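Local coordinates for DNA-damage inducible protein DDI1-like protein (Leishmania major, PDB 5YQ8) that is an aspartic protease of the DDI1 family, represented here by its retroviral protease-like domain, which assembles as a dimer, at residues L6-T11 with A19-G24; S28-R33 with M88-G93; I76-Y81 with H100-D105. All coordinates share one frame; numbering follows the deposited sequence.

Overall arrangement
From the N terminus, contact 1 closes first: strand 7-12 turns back as strand 15-21, a hairpin whose second arm leads to Asp22, the probable active-site aspartate. The chain goes on into strand 29-31 and helix 32-37, the first half of contact 2, which waits for strand 90-92 to close it. Contact 3 opens inside that span, with strand 74-83, and closes beyond it at 100-105, after helix 94-99, so contacts 2 and 3 cross. Strand 90-92 lies between strands 15-21 and 29-31, joining contacts 1 and 2 in one sheet, and strand 74-83 borders 29-31. Segment 100-105 ends in strand 103-105, which pairs with a strand of the second subunit.

Contact 1: residues L6-T11 with A19-G24; sequences LYVPCT and AFVDSG
Phe20 sets its CD1 over one face of the Tyr7 ring, nearer the ring's edge than its middle and 3.4 Å from Tyr7 CZ. The two rings are inclined, with planes 55° apart and centroids 5.0 Å apart, neither stacked nor edge-to-face. Phe20 CG lies anti to the backbone N (chi1 -173°). Tyr7 CE2 comes 3.7 Å from Phe20 CB. Tyr7 and Phe20 form an antiparallel non-hydrogen-bonded pair on one face of the hairpin. On the other face Val8 CG2 meets Ala19 CB, and Ile92 of the neighbouring strand packs against both Val8 and Ala19. Val8 CG2 also lies 4.0 Å from Val21 CG2. Val8 and Ala19 are the hydrogen-bonded pair: Ala19 N donates a hydrogen bond to Val8 O (2.8 Å), and Val8 N donates one to Ala19 O. A third bond, from Val21 N to Leu6 O at 3.0 Å, is nearly straight (169° at the hydrogen) and comes just before Asp22, the probable active-site aspartate. Beyond it, Ser23 OG bonds to both Val21 O and Ser23 N of the second subunit, whose own Ser23 OG returns these bonds, an arrangement matching the fireman's grip of retropepsins. Within this buried hairpin the backbone N and O of Val8 and Ala19, and Val21 N with Leu6 O, thus satisfy one another between two faces lined by largely apolar groups.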
# COMPACT_ATOMS: atom_id res chain seq x y z
N LEU A 6 3.15 7.87 -0.60
CA LEU A 6 2.02 8.52 -1.32
C LEU A 6 1.05 9.15 -0.32
O LEU A 6 0.45 8.45 0.47
CB LEU A 6 1.21 7.52 -2.17
CG LEU A 6 2.01 6.73 -3.19
CD1 LEU A 6 1.09 5.88 -4.09
CD2 LEU A 6 2.88 7.71 -4.04
N TYR A 7 0.94 10.48 -0.38
CA TYR A 7 -0.09 11.24 0.34
C TYR A 7 -0.88 12.13 -0.61
O TYR A 7 -0.34 12.64 -1.54
CB TYR A 7 0.52 12.09 1.43
CG TYR A 7 1.09 11.30 2.58
CD1 TYR A 7 2.37 10.68 2.50
CD2 TYR A 7 0.42 11.25 3.79
CE1 TYR A 7 2.85 9.96 3.56
CE2 TYR A 7 0.94 10.55 4.87
CZ TYR A 7 2.11 9.90 4.75
OH TYR A 7 2.53 9.28 5.84
N VAL A 8 -2.16 12.24 -0.38
CA VAL A 8 -2.99 13.23 -1.00
C VAL A 8 -3.61 14.17 0.02
O VAL A 8 -3.93 13.76 1.15
CB VAL A 8 -4.05 12.59 -1.84
CG1 VAL A 8 -3.42 11.92 -3.06
CG2 VAL A 8 -4.93 11.62 -1.02
N PRO A 9 -3.78 15.45 -0.37
CA PRO A 9 -4.56 16.33 0.50
C PRO A 9 -6.07 16.17 0.29
O PRO A 9 -6.52 15.67 -0.72
CB PRO A 9 -4.09 17.70 0.11
CG PRO A 9 -3.78 17.52 -1.42
CD PRO A 9 -3.28 16.14 -1.58
N CYS A 10 -6.85 16.57 1.28
CA CYS A 10 -8.30 16.60 1.23
C CYS A 10 -8.83 17.40 2.41
O CYS A 10 -8.08 17.79 3.29
CB CYS A 10 -8.86 15.17 1.33
SG CYS A 10 -8.47 14.20 2.82
N THR A 11 -10.14 17.58 2.48
CA THR A 11 -10.77 18.32 3.60
C THR A 11 -11.97 17.53 4.15
O THR A 11 -12.76 17.01 3.40
CB THR A 11 -11.27 19.73 3.15
OG1 THR A 11 -12.28 19.62 2.12
CG2 THR A 11 -10.16 20.55 2.62
N ALA A 19 -3.74 12.52 3.61
CA ALA A 19 -4.18 11.13 3.70
C ALA A 19 -3.15 10.24 3.03
O ALA A 19 -2.81 10.45 1.89
CB ALA A 19 -5.54 10.94 3.01
N PHE A 20 -2.68 9.23 3.74
CA PHE A 20 -1.78 8.19 3.21
C PHE A 20 -2.50 7.13 2.38
O PHE A 20 -3.51 6.62 2.84
CB PHE A 20 -1.12 7.51 4.37
CG PHE A 20 -0.04 6.52 4.00
CD1 PHE A 20 1.15 6.96 3.45
CD2 PHE A 20 -0.19 5.14 4.27
CE1 PHE A 20 2.17 6.06 3.20
CE2 PHE A 20 0.81 4.25 3.97
CZ PHE A 20 1.99 4.71 3.41
N VAL A 21 -1.99 6.85 1.19
CA VAL A 21 -2.65 5.96 0.23
C VAL A 21 -1.92 4.62 0.23
O VAL A 21 -0.85 4.51 -0.40
CB VAL A 21 -2.65 6.54 -1.18
CG1 VAL A 21 -3.21 5.53 -2.18
CG2 VAL A 21 -3.40 7.89 -1.24
N ASP A 22 -2.51 3.63 0.90
CA ASP A 22 -1.83 2.35 1.28
C ASP A 22 -2.56 1.18 0.71
O ASP A 22 -3.56 0.78 1.26
CB ASP A 22 -1.82 2.24 2.81
CG ASP A 22 -0.95 1.13 3.34
OD1 ASP A 22 -0.46 0.30 2.56
OD2 ASP A 22 -0.80 1.10 4.60
N SER A 23 -2.11 0.64 -0.40
CA SER A 23 -2.82 -0.45 -1.08
C SER A 23 -2.67 -1.76 -0.37
O SER A 23 -3.47 -2.65 -0.57
CB SER A 23 -2.36 -0.56 -2.55
OG SER A 23 -1.15 -1.33 -2.71
N GLY A 24 -1.68 -1.88 0.48
CA GLY A 24 -1.58 -2.99 1.42
C GLY A 24 -2.30 -2.92 2.74
O GLY A 24 -2.15 -3.81 3.55

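Contact 2: residues S28-R33 with M88-G93; sequences SIMNKR and MDLIIG
Met30 lays its terminal methyl against the branched end of Leu90, with CE 3.7 Å from Leu90 CD1 and a little farther from CD2. The methionine chain leaves anti to the backbone N and bends at its last torsion (chi3 -69°), which turns CE back to the leucine; CB also touches Leu90 CD1. The two are an antiparallel non-hydrogen-bonded pair, and Phe80 and Ile12 also pack against Met30. Next to them the backbone is joined by Ile91 N to Ile29 O and by Asn31 N to Asp89 O, each 3.0 Å, while the return bond from Ile29 N to Ile91 O is weak. Strand 90-92 lies between strand 29-31 and strand 15-21 in the mixed sheet of this retropepsin-like domain, and Ile91 touches Asp22, the probable active-site aspartate. Each strand leads into a helix: the Asn31 side chain caps a backbone N of helix 32-37 just beyond the segment, whereas Gly93 merely occupies the N-cap position of 94-99. At one end, Ser28 OG accepts a nearly straight bond from Gly93 N at 2.9 Å and makes a weak one to Ile91 O. At the other, the Asn31 and Asp89 side chains run next to each other in a common direction, with amide and carboxylate planes 44° apart. Asn31 ND2 donates to Asp89 OD1 at 3.3 Å from above the carboxylate plane, and to Gln86 O, while Asn31 OD1 takes up Thr34 OG1. Arg33 swings its guanidinium across the same carboxylate, the planes 64° apart, in a long salt bridge from NH1 to Asp89 OD1 (3.7 Å). Asp89 OD2 has a second cationic partner in Arg37.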
# COMPACT_ATOMS: atom_id res chain seq x y z
N SER A 28 -9.25 1.54 6.29
CA SER A 28 -9.02 2.98 6.51
C SER A 28 -9.16 3.33 7.98
O SER A 28 -10.05 2.81 8.67
CB SER A 28 -9.97 3.84 5.68
OG SER A 28 -9.63 3.76 4.30
N ILE A 29 -8.22 4.15 8.47
CA ILE A 29 -8.10 4.48 9.87
C ILE A 29 -7.67 5.92 10.00
O ILE A 29 -6.85 6.39 9.25
CB ILE A 29 -7.08 3.61 10.60
CG1 ILE A 29 -7.42 2.11 10.52
CG2 ILE A 29 -7.12 3.91 12.07
CD1 ILE A 29 -6.23 1.21 10.72
N MET A 30 -8.28 6.63 10.95
CA MET A 30 -8.03 8.00 11.28
C MET A 30 -7.65 8.12 12.74
O MET A 30 -8.29 7.46 13.59
CB MET A 30 -9.31 8.81 11.02
CG MET A 30 -9.29 10.19 11.60
SD MET A 30 -10.77 11.11 11.12
CE MET A 30 -10.54 11.37 9.39
N ASN A 31 -6.69 8.98 13.05
CA ASN A 31 -6.29 9.10 14.47
C ASN A 31 -7.31 9.92 15.23
O ASN A 31 -8.08 10.64 14.64
CB ASN A 31 -4.84 9.58 14.65
CG ASN A 31 -4.57 10.88 13.97
OD1 ASN A 31 -5.50 11.50 13.44
ND2 ASN A 31 -3.30 11.29 13.91
N LYS A 32 -7.36 9.75 16.55
CA LYS A 32 -8.31 10.48 17.40
C LYS A 32 -8.19 11.98 17.26
O LYS A 32 -9.21 12.69 17.23
CB LYS A 32 -8.13 10.11 18.88
CG LYS A 32 -9.08 10.86 19.82
CD LYS A 32 -9.11 10.26 21.22
CE LYS A 32 -9.99 11.09 22.16
NZ LYS A 32 -10.26 10.27 23.41
N ARG A 33 -6.95 12.44 17.11
CA ARG A 33 -6.63 13.84 17.10
C ARG A 33 -7.26 14.46 15.90
O ARG A 33 -7.76 15.60 16.01
CB ARG A 33 -5.09 14.07 17.06
CG ARG A 33 -4.68 15.56 17.09
CD ARG A 33 -3.17 15.72 17.32
NE ARG A 33 -2.46 14.53 16.82
CZ ARG A 33 -1.99 14.36 15.58
NH1 ARG A 33 -2.10 15.34 14.67
NH2 ARG A 33 -1.38 13.20 15.24
N MET A 88 -0.05 8.70 11.72
CA MET A 88 -0.57 9.25 10.46
C MET A 88 -2.01 9.63 10.63
O MET A 88 -2.84 8.83 11.09
CB MET A 88 -0.42 8.25 9.30
CG MET A 88 1.02 7.88 9.11
SD MET A 88 1.26 7.10 7.53
CE MET A 88 0.45 5.51 7.68
N ASP A 89 -2.33 10.86 10.21
CA ASP A 89 -3.65 11.43 10.42
C ASP A 89 -4.73 10.53 9.82
O ASP A 89 -5.68 10.17 10.51
CB ASP A 89 -3.72 12.83 9.83
CG ASP A 89 -2.84 13.81 10.61
OD1 ASP A 89 -2.18 13.35 11.61
OD2 ASP A 89 -2.88 15.05 10.26
N LEU A 90 -4.54 10.12 8.57
CA LEU A 90 -5.56 9.43 7.85
C LEU A 90 -4.89 8.53 6.86
O LEU A 90 -3.95 8.96 6.12
CB LEU A 90 -6.45 10.46 7.12
CG LEU A 90 -7.64 9.92 6.37
CD1 LEU A 90 -8.54 9.07 7.24
CD2 LEU A 90 -8.42 11.09 5.79
N ILE A 91 -5.36 7.28 6.85
CA ILE A 91 -4.95 6.28 5.94
C ILE A 91 -6.14 5.90 5.03
O ILE A 91 -7.23 5.47 5.54
CB ILE A 91 -4.43 5.06 6.70
CG1 ILE A 91 -3.39 5.53 7.71
CG2 ILE A 91 -3.81 4.11 5.72
CD1 ILE A 91 -2.81 4.49 8.60
N ILE A 92 -5.95 6.10 3.72
CA ILE A 92 -6.81 5.59 2.70
C ILE A 92 -6.42 4.12 2.43
O ILE A 92 -5.40 3.85 1.83
CB ILE A 92 -6.70 6.42 1.45
CG1 ILE A 92 -7.18 7.82 1.75
CG2 ILE A 92 -7.59 5.84 0.34
CD1 ILE A 92 -7.16 8.71 0.53
N GLY A 93 -7.21 3.17 2.91
CA GLY A 93 -6.90 1.75 2.66
C GLY A 93 -7.53 1.21 1.39
O GLY A 93 -8.25 1.90 0.63
O HOH W 1 -0.74 15.07 12.64

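Contact 3: residues I76-Y81 with H100-D105; sequences IPFAFY and HQMMID
The first torsion of His100 sets CG beside the backbone N, anti to the carbonyl carbon, and the second (chi2 -73°) turns the ring so that one face meets Ile76 CG2, itself anti to the isoleucine N. That methyl stands over the centre of the imidazole, with Ile76 CG2 3.3 Å from the centroid of the His100 ring and close to its normal, a CH-pi contact in which CE1 and NE2 are the nearest ring atoms. The polar approach is made instead at the ring's edge, in its plane: Pro77 O sits 2.9 Å from His100 NE2, a weak hydrogen bond since the angle at the hydrogen is only 123°. Gln96 OE1, on helix 94-99, is a second weak partner of the same nitrogen. The proline ring adds its CD, 3.7 Å from His100 CE1. His100 is the first residue past that helix, which ends in a Schellman motif with Gln101 at C-prime, in positive phi; the chain then runs out to strand 103-105, which pairs antiparallel with a strand of the second subunit. The imidazole therefore bridges the end of helix 94-99 and the start of segment 76-81 on the long strand 74-83. Phe78, two residues on from Ile76, turns its ring nearly parallel to that of His100, planes 25° apart but slid aside, the centroids 5.6 Å from each other with hardly any overlap. Its CZ meets the methyl of Met102 instead, 4.0 Å from CE, and the methionine reaches it with its outer torsions straight. Met102 packs also on Leu97 of the helix and Ile113 of strand 110-113.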
# COMPACT_ATOMS: atom_id res chain seq x y z
N ILE A 76 -16.87 12.69 -1.17
CA ILE A 76 -16.79 11.24 -1.21
C ILE A 76 -17.06 10.63 0.18
O ILE A 76 -16.41 10.98 1.15
CB ILE A 76 -15.39 10.81 -1.68
CG1 ILE A 76 -15.31 11.12 -3.13
CG2 ILE A 76 -15.17 9.30 -1.50
CD1 ILE A 76 -13.97 11.66 -3.48
N PRO A 77 -18.02 9.70 0.30
CA PRO A 77 -18.34 9.17 1.59
C PRO A 77 -17.30 8.15 2.00
O PRO A 77 -17.13 7.13 1.29
CB PRO A 77 -19.71 8.50 1.36
CG PRO A 77 -19.74 8.18 -0.07
CD PRO A 77 -18.90 9.18 -0.75
N PHE A 78 -16.61 8.42 3.14
CA PHE A 78 -15.68 7.52 3.77
C PHE A 78 -16.23 6.85 5.00
O PHE A 78 -17.04 7.38 5.71
CB PHE A 78 -14.40 8.26 4.15
CG PHE A 78 -13.37 8.27 3.03
CD1 PHE A 78 -13.63 8.98 1.84
CD2 PHE A 78 -12.19 7.55 3.14
CE1 PHE A 78 -12.75 8.96 0.80
CE2 PHE A 78 -11.28 7.55 2.09
CZ PHE A 78 -11.56 8.26 0.93
N ALA A 79 -15.72 5.65 5.28
CA ALA A 79 -15.91 4.94 6.56
C ALA A 79 -14.54 4.48 6.99
O ALA A 79 -13.73 3.98 6.15
CB ALA A 79 -16.78 3.73 6.41
N PHE A 80 -14.25 4.72 8.27
CA PHE A 80 -12.99 4.32 8.83
C PHE A 80 -13.01 4.14 10.33
O PHE A 80 -13.93 4.59 10.98
CB PHE A 80 -11.94 5.34 8.49
CG PHE A 80 -12.38 6.72 8.66
CD1 PHE A 80 -12.59 7.23 9.90
CD2 PHE A 80 -12.61 7.49 7.55
CE1 PHE A 80 -13.02 8.51 10.01
CE2 PHE A 80 -13.07 8.72 7.64
CZ PHE A 80 -13.27 9.25 8.87
N TYR A 81 -12.04 3.41 10.84
CA TYR A 81 -11.88 3.26 12.26
C TYR A 81 -11.17 4.46 12.84
O TYR A 81 -10.46 5.14 12.16
CB TYR A 81 -11.09 1.99 12.56
CG TYR A 81 -11.79 0.74 12.15
CD1 TYR A 81 -12.99 0.36 12.76
CD2 TYR A 81 -11.27 -0.10 11.19
CE1 TYR A 81 -13.66 -0.79 12.43
CE2 TYR A 81 -11.91 -1.31 10.90
CZ TYR A 81 -13.13 -1.62 11.51
OH TYR A 81 -13.89 -2.74 11.24
N HIS A 100 -14.52 3.26 -4.04
CA HIS A 100 -14.66 4.37 -4.97
C HIS A 100 -13.88 4.18 -6.28
O HIS A 100 -13.74 5.13 -7.07
CB HIS A 100 -14.25 5.69 -4.28
CG HIS A 100 -14.97 5.92 -3.00
ND1 HIS A 100 -16.30 6.29 -2.96
CD2 HIS A 100 -14.58 5.79 -1.72
CE1 HIS A 100 -16.68 6.40 -1.70
NE2 HIS A 100 -15.65 6.07 -0.93
N GLN A 101 -13.43 2.95 -6.53
CA GLN A 101 -12.86 2.53 -7.80
C GLN A 101 -11.74 3.47 -8.22
O GLN A 101 -11.66 3.88 -9.36
CB GLN A 101 -13.97 2.51 -8.84
CG GLN A 101 -15.13 1.57 -8.50
CD GLN A 101 -16.17 1.59 -9.56
OE1 GLN A 101 -16.08 2.38 -10.52
NE2 GLN A 101 -17.21 0.77 -9.40
N MET A 102 -10.88 3.80 -7.26
CA MET A 102 -9.79 4.72 -7.46
C MET A 102 -8.69 4.08 -8.31
O MET A 102 -8.65 2.89 -8.52
CB MET A 102 -9.23 5.24 -6.10
CG MET A 102 -10.24 6.05 -5.33
SD MET A 102 -9.55 6.61 -3.76
CE MET A 102 -11.00 7.03 -2.79
N MET A 103 -7.79 4.95 -8.77
CA MET A 103 -6.68 4.57 -9.58
C MET A 103 -5.46 5.26 -8.99
O MET A 103 -5.43 6.49 -8.82
CB MET A 103 -6.92 4.95 -11.04
CG MET A 103 -8.14 4.28 -11.74
SD MET A 103 -8.82 5.07 -13.24
CE MET A 103 -10.41 4.29 -13.45
N ILE A 104 -4.43 4.45 -8.71
CA ILE A 104 -3.19 4.92 -8.13
C ILE A 104 -2.20 4.91 -9.27
O ILE A 104 -1.58 3.86 -9.58
CB ILE A 104 -2.71 4.05 -6.98
CG1 ILE A 104 -3.80 3.94 -5.89
CG2 ILE A 104 -1.45 4.59 -6.31
CD1 ILE A 104 -3.60 2.71 -5.00
N ASP A 105 -2.12 6.07 -9.92
CA ASP A 105 -1.36 6.23 -11.15
C ASP A 105 0.03 6.78 -10.84
O ASP A 105 0.19 7.95 -10.62
CB ASP A 105 -2.13 7.13 -12.11
CG ASP A 105 -1.56 7.12 -13.50
OD1 ASP A 105 -0.45 6.58 -13.72
OD2 ASP A 105 -2.22 7.67 -14.42